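Bifunctional cytochrome P450/NADPH--P450 reductase (Deinococcus aerius, PDB 7F3H) probably hydroxylates organic substrates at the haem of its P450 domain, using electrons that its fused reductase domain takes from NADPH. Local coordinates at residues E221-R226 and L252-I257; E296-L301 and R454-H459; A369-P374 and R388-A393. All coordinates share one frame; numbering follows the deposited sequence.

Contact 1 of 3, residues E221-R226 and L252-I257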
loop_
_atom_site.group_PDB
_atom_site.type_symbol
_atom_site.label_atom_id
_atom_site.label_comp_id
_atom_site.label_asym_id
_atom_site.label_seq_id
_atom_site.Cartn_x
_atom_site.Cartn_y
_atom_site.Cartn_z
ATOM N N GLU A 221 23.874 3.124 -11.404
ATOM C CA GLU A 221 24.518 4.276 -11.976
ATOM C C GLU A 221 24.391 5.484 -11.038
ATOM O O GLU A 221 25.405 6.071 -10.616
ATOM C CB GLU A 221 23.796 4.264 -13.327
ATOM C CG GLU A 221 23.823 4.960 -14.658
ATOM C CD GLU A 221 23.032 6.337 -14.853
ATOM O OE1 GLU A 221 22.054 6.672 -14.041
ATOM O OE2 GLU A 221 23.310 7.051 -15.944
ATOM N N VAL A 222 23.180 5.763 -10.573
ATOM C CA VAL A 222 22.997 6.811 -9.569
ATOM C C VAL A 222 23.876 6.535 -8.347
ATOM O O VAL A 222 24.527 7.449 -7.801
ATOM C CB VAL A 222 21.507 6.931 -9.177
ATOM C CG1 VAL A 222 21.254 7.631 -7.808
ATOM C CG2 VAL A 222 20.745 7.516 -10.318
ATOM N N ILE A 223 23.934 5.280 -7.907
ATOM C CA ILE A 223 24.690 4.931 -6.690
ATOM C C ILE A 223 26.188 5.139 -6.867
ATOM O O ILE A 223 26.842 5.757 -6.019
ATOM C CB ILE A 223 24.390 3.478 -6.252
ATOM C CG1 ILE A 223 23.094 3.403 -5.485
ATOM C CG2 ILE A 223 25.509 2.945 -5.382
ATOM C CD1 ILE A 223 22.526 1.969 -5.429
ATOM N N ARG A 224 26.757 4.647 -7.975
ATOM C CA ARG A 224 28.227 4.691 -8.080
ATOM C C ARG A 224 28.599 6.180 -8.072
ATOM O O ARG A 224 29.759 6.597 -7.831
ATOM C CB ARG A 224 28.780 4.169 -9.402
ATOM C CG ARG A 224 28.947 4.996 -10.633
ATOM C CD ARG A 224 29.222 3.933 -11.559
ATOM N NE ARG A 224 27.943 3.357 -12.007
ATOM C CZ ARG A 224 27.613 2.167 -12.435
ATOM N NH1 ARG A 224 28.346 1.104 -12.248
ATOM N NH2 ARG A 224 26.411 2.068 -12.993
ATOM N N GLU A 225 27.590 6.977 -8.450
ATOM C CA GLU A 225 27.956 8.093 -9.201
ATOM C C GLU A 225 27.575 9.261 -8.327
ATOM O O GLU A 225 28.116 10.430 -8.617
ATOM C CB GLU A 225 27.256 7.740 -10.523
ATOM C CG GLU A 225 27.476 8.379 -11.866
ATOM C CD GLU A 225 28.955 8.407 -12.179
ATOM O OE1 GLU A 225 29.847 7.860 -11.549
ATOM O OE2 GLU A 225 28.927 8.274 -13.422
ATOM N N ARG A 226 26.956 8.959 -7.225
ATOM C CA ARG A 226 26.902 9.546 -5.876
ATOM C C ARG A 226 28.082 9.163 -4.931
ATOM O O ARG A 226 28.473 9.939 -4.042
ATOM C CB ARG A 226 25.644 9.085 -5.215
ATOM C CG ARG A 226 25.105 9.902 -4.130
ATOM C CD ARG A 226 24.313 11.022 -4.771
ATOM N NE ARG A 226 23.690 11.850 -3.747
ATOM C CZ ARG A 226 22.485 11.634 -3.226
ATOM N NH1 ARG A 226 21.999 12.464 -2.312
ATOM N NH2 ARG A 226 21.757 10.606 -3.636
ATOM N N LEU A 252 25.344 -0.973 4.526
ATOM C CA LEU A 252 24.659 -1.769 3.526
ATOM C C LEU A 252 25.549 -1.869 2.296
ATOM O O LEU A 252 26.209 -0.893 1.930
ATOM C CB LEU A 252 23.310 -1.132 3.181
ATOM C CG LEU A 252 22.223 -1.137 4.263
ATOM C CD1 LEU A 252 20.949 -0.602 3.685
ATOM C CD2 LEU A 252 21.976 -2.526 4.796
ATOM N N SER A 253 25.598 -3.059 1.679
ATOM C CA SER A 253 26.239 -3.234 0.373
ATOM C C SER A 253 25.552 -2.392 -0.698
ATOM O O SER A 253 24.385 -2.001 -0.574
ATOM C CB SER A 253 26.239 -4.694 -0.063
ATOM O OG SER A 253 24.981 -5.084 -0.581
ATOM N N ASP A 254 26.263 -2.200 -1.814
ATOM C CA ASP A 254 25.691 -1.438 -2.925
ATOM C C ASP A 254 24.532 -2.204 -3.561
ATOM O O ASP A 254 23.491 -1.612 -3.885
ATOM C CB ASP A 254 26.773 -1.112 -3.967
ATOM C CG ASP A 254 27.720 0.049 -3.546
ATOM O OD1 ASP A 254 27.430 0.859 -2.621
ATOM O OD2 ASP A 254 28.782 0.148 -4.188
ATOM N N GLU A 255 24.684 -3.527 -3.696
ATOM C CA GLU A 255 23.601 -4.351 -4.216
ATOM C C GLU A 255 22.354 -4.173 -3.359
ATOM O O GLU A 255 21.261 -3.890 -3.865
ATOM C CB GLU A 255 23.997 -5.830 -4.180
ATOM C CG GLU A 255 23.168 -6.696 -5.078
ATOM C CD GLU A 255 23.283 -8.162 -4.766
ATOM O OE1 GLU A 255 23.677 -8.481 -3.642
ATOM O OE2 GLU A 255 23.028 -9.003 -5.654
ATOM N N ASN A 256 22.522 -4.268 -2.039
ATOM C CA ASN A 256 21.361 -4.188 -1.167
ATOM C C ASN A 256 20.751 -2.788 -1.150
ATOM O O ASN A 256 19.534 -2.654 -0.993
ATOM C CB ASN A 256 21.710 -4.649 0.247
ATOM C CG ASN A 256 20.471 -4.866 1.093
ATOM O OD1 ASN A 256 20.006 -3.941 1.788
ATOM N ND2 ASN A 256 19.909 -6.084 1.024
ATOM N N ILE A 257 21.571 -1.731 -1.247
ATOM C CA ILE A 257 21.014 -0.382 -1.384
ATOM C C ILE A 257 20.125 -0.279 -2.623
ATOM O O ILE A 257 19.037 0.319 -2.587
ATOM C CB ILE A 257 22.133 0.666 -1.430
ATOM C CG1 ILE A 257 22.846 0.739 -0.085
ATOM C CG2 ILE A 257 21.564 2.012 -1.841
ATOM C CD1 ILE A 257 24.137 1.545 -0.122
#

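Contact 2 of 3, residues E296-L301 and R454-H459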
loop_
_atom_site.group_PDB
_atom_site.type_symbol
_atom_site.label_atom_id
_atom_site.label_comp_id
_atom_site.label_asym_id
_atom_site.label_seq_id
_atom_site.Cartn_x
_atom_site.Cartn_y
_atom_site.Cartn_z
ATOM N N GLU A 296 -11.822 22.258 7.238
ATOM C CA GLU A 296 -10.491 22.176 7.845
ATOM C C GLU A 296 -9.443 22.874 6.971
ATOM O O GLU A 296 -8.634 23.680 7.461
ATOM C CB GLU A 296 -10.151 20.708 8.090
ATOM C CG GLU A 296 -8.730 20.405 8.426
ATOM C CD GLU A 296 -8.592 19.065 9.158
ATOM O OE1 GLU A 296 -8.690 19.038 10.417
ATOM O OE2 GLU A 296 -8.388 18.032 8.474
ATOM N N VAL A 297 -9.457 22.569 5.665
ATOM C CA VAL A 297 -8.510 23.152 4.711
ATOM C C VAL A 297 -8.611 24.675 4.701
ATOM O O VAL A 297 -7.595 25.379 4.646
ATOM C CB VAL A 297 -8.755 22.558 3.304
ATOM C CG1 VAL A 297 -8.110 23.388 2.238
ATOM C CG2 VAL A 297 -8.258 21.135 3.232
ATOM N N ASP A 298 -9.835 25.204 4.738
ATOM C CA ASP A 298 -10.012 26.653 4.688
ATOM C C ASP A 298 -9.623 27.292 6.014
ATOM O O ASP A 298 -9.061 28.389 6.038
ATOM C CB ASP A 298 -11.464 26.982 4.309
ATOM C CG ASP A 298 -11.853 26.419 2.926
ATOM O OD1 ASP A 298 -10.950 25.963 2.178
ATOM O OD2 ASP A 298 -13.062 26.405 2.594
ATOM N N ARG A 299 -9.825 26.563 7.113
ATOM C CA ARG A 299 -9.358 27.018 8.414
ATOM C C ARG A 299 -7.842 27.160 8.420
ATOM O O ARG A 299 -7.310 28.181 8.866
ATOM C CB ARG A 299 -9.821 26.029 9.473
ATOM C CG ARG A 299 -9.568 26.429 10.879
ATOM C CD ARG A 299 -10.472 25.644 11.827
ATOM N NE ARG A 299 -10.503 24.193 11.622
ATOM C CZ ARG A 299 -11.567 23.530 11.147
ATOM N NH1 ARG A 299 -12.680 24.193 10.809
ATOM N NH2 ARG A 299 -11.527 22.198 11.020
ATOM N N LEU A 300 -7.136 26.181 7.863
ATOM C CA LEU A 300 -5.688 26.156 7.986
ATOM C C LEU A 300 -4.953 26.823 6.833
ATOM O O LEU A 300 -3.825 27.278 7.028
ATOM C CB LEU A 300 -5.205 24.719 8.101
ATOM C CG LEU A 300 -5.527 24.082 9.434
ATOM C CD1 LEU A 300 -5.263 22.584 9.308
ATOM C CD2 LEU A 300 -4.654 24.726 10.499
ATOM N N LEU A 301 -5.519 26.834 5.621
ATOM C CA LEU A 301 -4.864 27.416 4.446
ATOM C C LEU A 301 -5.751 28.415 3.723
ATOM O O LEU A 301 -6.193 28.158 2.593
ATOM C CB LEU A 301 -4.443 26.330 3.462
ATOM C CG LEU A 301 -3.338 25.364 3.884
ATOM C CD1 LEU A 301 -3.159 24.355 2.756
ATOM C CD2 LEU A 301 -2.015 26.085 4.222
ATOM N N ARG A 454 -12.771 21.959 -10.545
ATOM C CA ARG A 454 -12.851 23.368 -10.911
ATOM C C ARG A 454 -12.256 24.220 -9.794
ATOM O O ARG A 454 -12.509 23.976 -8.611
ATOM C CB ARG A 454 -14.310 23.774 -11.200
ATOM C CG ARG A 454 -14.478 25.153 -11.825
ATOM C CD ARG A 454 -15.764 25.880 -11.367
ATOM N NE ARG A 454 -16.031 25.690 -9.940
ATOM C CZ ARG A 454 -17.249 25.668 -9.402
ATOM N NH1 ARG A 454 -18.327 25.730 -10.199
ATOM N NH2 ARG A 454 -17.383 25.471 -8.077
ATOM N N GLU A 455 -11.463 25.229 -10.169
ATOM C CA GLU A 455 -10.901 26.150 -9.179
ATOM C C GLU A 455 -11.982 26.668 -8.230
ATOM O O GLU A 455 -13.020 27.168 -8.667
ATOM C CB GLU A 455 -10.231 27.326 -9.890
ATOM C CG GLU A 455 -8.734 27.168 -10.081
ATOM C CD GLU A 455 -8.122 28.302 -10.904
ATOM O OE1 GLU A 455 -7.019 28.763 -10.538
ATOM O OE2 GLU A 455 -8.745 28.737 -11.910
ATOM N N ARG A 456 -11.731 26.550 -6.927
ATOM C CA ARG A 456 -12.626 27.158 -5.956
ATOM C C ARG A 456 -12.518 28.678 -6.021
ATOM O O ARG A 456 -11.416 29.241 -6.026
ATOM C CB ARG A 456 -12.310 26.646 -4.551
ATOM C CG ARG A 456 -12.602 25.162 -4.380
ATOM C CD ARG A 456 -12.123 24.653 -3.046
ATOM N NE ARG A 456 -13.009 25.098 -1.974
ATOM C CZ ARG A 456 -12.651 25.239 -0.697
ATOM N NH1 ARG A 456 -11.407 24.955 -0.306
ATOM N NH2 ARG A 456 -13.555 25.656 0.190
ATOM N N ARG A 457 -13.631 29.322 -6.050
ATOM C CA ARG A 457 -13.526 30.768 -6.141
ATOM C C ARG A 457 -13.444 31.369 -4.735
ATOM O O ARG A 457 -13.877 30.733 -3.766
ATOM C CB ARG A 457 -14.725 31.330 -6.890
ATOM C CG ARG A 457 -15.025 30.613 -8.192
ATOM C CD ARG A 457 -16.370 31.052 -8.769
ATOM N NE ARG A 457 -16.602 30.476 -10.087
ATOM C CZ ARG A 457 -17.678 29.772 -10.425
ATOM N NH1 ARG A 457 -18.619 29.547 -9.517
ATOM N NH2 ARG A 457 -17.801 29.279 -11.660
ATOM N N PRO A 458 -12.870 32.580 -4.592
ATOM C CA PRO A 458 -12.634 33.135 -3.232
ATOM C C PRO A 458 -13.845 33.140 -2.314
ATOM O O PRO A 458 -13.766 32.676 -1.171
ATOM C CB PRO A 458 -12.147 34.558 -3.540
ATOM C CG PRO A 458 -11.381 34.367 -4.814
ATOM C CD PRO A 458 -12.249 33.415 -5.633
ATOM N N HIS A 459 -14.992 33.588 -2.813
ATOM C CA HIS A 459 -16.217 33.613 -2.035
ATOM C C HIS A 459 -16.747 32.220 -1.714
ATOM O O HIS A 459 -17.766 32.101 -1.026
ATOM C CB HIS A 459 -17.252 34.426 -2.791
ATOM C CG HIS A 459 -17.704 33.772 -4.053
ATOM N ND1 HIS A 459 -17.075 33.981 -5.262
ATOM C CD2 HIS A 459 -18.711 32.894 -4.295
ATOM C CE1 HIS A 459 -17.685 33.273 -6.199
ATOM N NE2 HIS A 459 -18.679 32.606 -5.641
#

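Contact 3 of 3, residues A369-P374 and R388-A393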
loop_
_atom_site.group_PDB
_atom_site.type_symbol
_atom_site.label_atom_id
_atom_site.label_comp_id
_atom_site.label_asym_id
_atom_site.label_seq_id
_atom_site.Cartn_x
_atom_site.Cartn_y
_atom_site.Cartn_z
ATOM N N ALA A 369 -18.160 -8.032 15.506
ATOM C CA ALA A 369 -17.733 -8.129 16.896
ATOM C C ALA A 369 -16.736 -7.035 17.296
ATOM O O ALA A 369 -16.502 -6.818 18.491
ATOM C CB ALA A 369 -17.132 -9.513 17.162
ATOM N N ALA A 370 -16.084 -6.397 16.330
ATOM C CA ALA A 370 -15.066 -5.411 16.627
ATOM C C ALA A 370 -15.446 -4.003 16.181
ATOM O O ALA A 370 -14.791 -3.042 16.597
ATOM C CB ALA A 370 -13.726 -5.819 15.995
ATOM N N TRP A 371 -16.425 -3.861 15.292
ATOM C CA TRP A 371 -16.787 -2.571 14.718
ATOM C C TRP A 371 -18.296 -2.435 14.788
ATOM O O TRP A 371 -19.016 -3.227 14.173
ATOM C CB TRP A 371 -16.310 -2.463 13.258
ATOM C CG TRP A 371 -14.842 -2.741 13.097
ATOM C CD1 TRP A 371 -14.270 -3.910 12.684
ATOM C CD2 TRP A 371 -13.746 -1.832 13.373
ATOM N NE1 TRP A 371 -12.889 -3.787 12.670
ATOM C CE2 TRP A 371 -12.548 -2.525 13.090
ATOM C CE3 TRP A 371 -13.671 -0.501 13.816
ATOM C CZ2 TRP A 371 -11.296 -1.933 13.234
ATOM C CZ3 TRP A 371 -12.432 0.076 13.962
ATOM C CH2 TRP A 371 -11.257 -0.635 13.671
ATOM N N THR A 372 -18.770 -1.440 15.538
ATOM C CA THR A 372 -20.186 -1.096 15.518
ATOM C C THR A 372 -20.562 -0.539 14.150
ATOM O O THR A 372 -19.846 0.301 13.614
ATOM C CB THR A 372 -20.509 -0.074 16.599
ATOM O OG1 THR A 372 -20.104 -0.567 17.888
ATOM C CG2 THR A 372 -22.006 0.229 16.586
ATOM N N ASN A 373 -21.680 -0.996 13.590
ATOM C CA ASN A 373 -22.112 -0.614 12.247
ATOM C C ASN A 373 -20.948 -0.702 11.275
ATOM O O ASN A 373 -20.516 0.342 10.709
ATOM C CB ASN A 373 -22.739 0.771 12.237
ATOM C CG ASN A 373 -23.949 0.849 13.106
ATOM O OD1 ASN A 373 -24.793 -0.045 13.081
ATOM N ND2 ASN A 373 -24.051 1.921 13.890
ATOM N N PRO A 374 -20.412 -1.883 11.022
ATOM C CA PRO A 374 -19.158 -1.985 10.266
ATOM C C PRO A 374 -19.248 -1.456 8.851
ATOM O O PRO A 374 -18.215 -1.034 8.308
ATOM C CB PRO A 374 -18.874 -3.488 10.271
ATOM C CG PRO A 374 -20.247 -4.114 10.381
ATOM C CD PRO A 374 -20.996 -3.203 11.321
ATOM N N ARG A 388 -8.880 4.522 21.105
ATOM C CA ARG A 388 -8.418 3.706 22.220
ATOM C C ARG A 388 -9.284 2.472 22.452
ATOM O O ARG A 388 -8.830 1.533 23.118
ATOM C CB ARG A 388 -8.356 4.536 23.492
ATOM C CG ARG A 388 -7.323 5.643 23.449
ATOM C CD ARG A 388 -6.757 5.938 24.829
ATOM N NE ARG A 388 -5.928 4.833 25.305
ATOM C CZ ARG A 388 -5.372 4.788 26.509
ATOM N NH1 ARG A 388 -5.558 5.788 27.364
ATOM N NH2 ARG A 388 -4.625 3.745 26.854
ATOM N N THR A 389 -10.531 2.455 21.983
ATOM C CA THR A 389 -11.442 1.373 22.332
ATOM C C THR A 389 -11.575 0.309 21.254
ATOM O O THR A 389 -12.429 -0.567 21.375
ATOM C CB THR A 389 -12.829 1.923 22.671
ATOM O OG1 THR A 389 -13.468 2.382 21.474
ATOM C CG2 THR A 389 -12.726 3.058 23.665
ATOM N N HIS A 390 -10.759 0.356 20.206
ATOM C CA HIS A 390 -10.842 -0.647 19.150
ATOM C C HIS A 390 -10.274 -1.964 19.627
ATOM O O HIS A 390 -9.440 -1.998 20.530
ATOM C CB HIS A 390 -10.072 -0.191 17.909
ATOM C CG HIS A 390 -10.605 1.077 17.326
ATOM N ND1 HIS A 390 -9.995 1.740 16.281
ATOM C CD2 HIS A 390 -11.690 1.816 17.670
ATOM C CE1 HIS A 390 -10.707 2.816 15.986
ATOM N NE2 HIS A 390 -11.735 2.888 16.816
ATOM N N HIS A 391 -10.739 -3.051 19.018
ATOM C CA HIS A 391 -10.093 -4.345 19.201
ATOM C C HIS A 391 -8.652 -4.245 18.718
ATOM O O HIS A 391 -8.418 -3.816 17.577
ATOM C CB HIS A 391 -10.832 -5.439 18.433
ATOM C CG HIS A 391 -10.371 -6.830 18.752
ATOM N ND1 HIS A 391 -9.042 -7.212 18.712
ATOM C CD2 HIS A 391 -11.065 -7.932 19.123
ATOM C CE1 HIS A 391 -8.942 -8.489 19.033
ATOM N NE2 HIS A 391 -10.153 -8.950 19.290
ATOM N N PRO A 392 -7.668 -4.624 19.543
ATOM C CA PRO A 392 -6.250 -4.401 19.180
ATOM C C PRO A 392 -5.758 -5.226 18.018
ATOM O O PRO A 392 -4.646 -4.974 17.542
ATOM C CB PRO A 392 -5.489 -4.769 20.460
ATOM C CG PRO A 392 -6.529 -4.612 21.572
ATOM C CD PRO A 392 -7.831 -5.034 20.948
ATOM N N ALA A 393 -6.533 -6.182 17.522
ATOM C CA ALA A 393 -6.076 -6.999 16.408
ATOM C C ALA A 393 -6.971 -6.854 15.187
ATOM O O ALA A 393 -6.814 -7.622 14.235
ATOM C CB ALA A 393 -5.973 -8.470 16.811
HETATM O O HOH W 1 -12.360 -2.282 16.306
#

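Contact 1 of 3, residues E221-R226 and L252-I257
Ile223 reaches from helix 199-227 to the first turn of helix 254-285, where its side chain meets Ile257 and Asp254. In the cytochrome P450 fold these are the G helix and the start of the long helix that passes over the haem, and this mostly apolar contact joins the end of one to the beginning of the other. The closest approach is between methyl groups: Ile223 CD1 stands 3.7 Å from Ile257 CG2, the two side chains meeting at a slant. Ile223 CD1 also lies 4.0 Å from the backbone carbonyl oxygen Asp254 O, so its tip rests over the helix backbone as well. The second branch does a different job. The side chains of Ile223 and Asp254 pass in opposite directions, and Ile223 CG2 comes 4.0 Å from Asp254 OD1, a plain van der Waals contact with the carboxylate. With CG1 beside the backbone N (chi1 -81°), Ile223 can direct CD1 at Ile257 while CG2 faces Asp254. The backbones stay well apart, Ile223 CA and Asp254 CA being 7.5 Å from each other, and this branched side chain fills much of the distance.

The polar end of Asp254 belongs to another partner: OD1 forms a salt bridge with Arg227, one turn beyond Ile223, so charge ties the same two helices beside the apolar touch. Around the isoleucines, helix 236-242 packs against Ile257 through Leu237 and Leu241, and Leu237 also touches Val222 and Arg226. Asn256, on the far side of the turn, donates through ND2 to the carbonyl of Asp88. The turn is capped by Ser253, whose OG accepts from Asn256 N at 3.0 Å with an N-H...O angle of 163°.

Contact 2 of 3, residues E296-L301 and R454-H459
The carboxylate of Asp298 meets the edge of the Arg456 guanidinium almost in its plane, the two flat groups only 16° apart. The grip is end-on and twofold: NH1 of Arg456 donates to Asp298 OD1 at 2.7 Å, and NH2 of Arg456 donates to Asp298 OD2 at 2.6 Å. Both oxygens use their syn lone pairs, and the second bond is nearly straight (162°). Val297 CG1 lies near the same plane, 4.4 Å from Arg456 NH1, an apolar neighbour beside the paired charges.

Asp298 projects from the last turns of helix 287-300, the J helix of the P450 fold, while Arg456 follows strand 450-455. The arginine chain runs extended as far as CD and then bends (chi3 75°), which turns NH1 and NH2 to the acid. NH1 also donates to Leu423 O near the end of helix 408-425, fixing the guanidinium from a second direction. Arg461 NE adds a salt bridge to OD1, and the backbone N of Phe462 donates to OD2, so four donors hold this buried carboxylate. Replacing Asp298 by an alanine would probably leave Arg456 and Arg461 without their shared counter-charge and loosen the segment 454-459 from the helix.

Two arginines and a backbone N-H around one acid should favour its ionised form, and the pair, buried on the Asp298 side, fastens the end of the modelled chain to helix 287-300 by charge.

Contact 3 of 3, residues A369-P374 and R388-A393
Ala370 and His391 bring two irregular segments side by side, their CA atoms 5.7 Å apart, and a water bridges their backbones. This water donates to Ala370 O at 2.6 Å and accepts a longer bond from His391 N at 3.3 Å; it also sits over the centre of one face of the Trp371 ring. Next to it the methyl Ala370 CB packs against His391 CB at 3.8 Å.

The larger side chains meet as a T-shaped pair. Trp371 turns the outer edge of its six-membered ring, atoms CZ3 and CH2, to the face of His390, with CZ3 above the middle of the imidazole. The planes are inclined at 62° and the ring centroids lie 4.9 Å apart. On the indole's polar side, NE1 donates to Leu364 O, which restricts how the ring can turn.

His391 has CG opposite its backbone N (chi1 -170°), which brings the imidazole round to its own chain: ND1 accepts from Ala393 N at 3.0 Å, nearly in the ring plane. NE2 pairs with Asn60 OD1, consistent with the proton lying on NE2.

Both segments belong to the P450 meander region, which follows helix 361-365. Trp371 makes a cation-pi contact with Arg327 of helix 317-329, which also binds Pro374 O; its place in the sequence marks it as the arginine of the family's ExxR motif. Arg381 holds Asn373 O, Trp382 gives His390 a second edge-to-face neighbour, and Pro59 of helix 59-65 packs on Ala370 and His391.

In the fold
The three contacts lie far apart: contacts 1 and 3 are on opposite sides of the chain's centre, centres 44 Å apart, while contacts 2 and 3 come within about 17 Å at their nearest atoms. No two share a helix or strand, although the helices of contacts 1 and 2, 254-285 and 287-300, follow one another. Contacts 1 and 2 are both buried, yet away from the centre of the chain; one relies on aliphatic packing between helices, the other on an ion pair with two hydrogen bonds. Contact 3, nested within the chain closed by contact 2, is only partly buried and joins loops through water, methyl groups and aromatic rings.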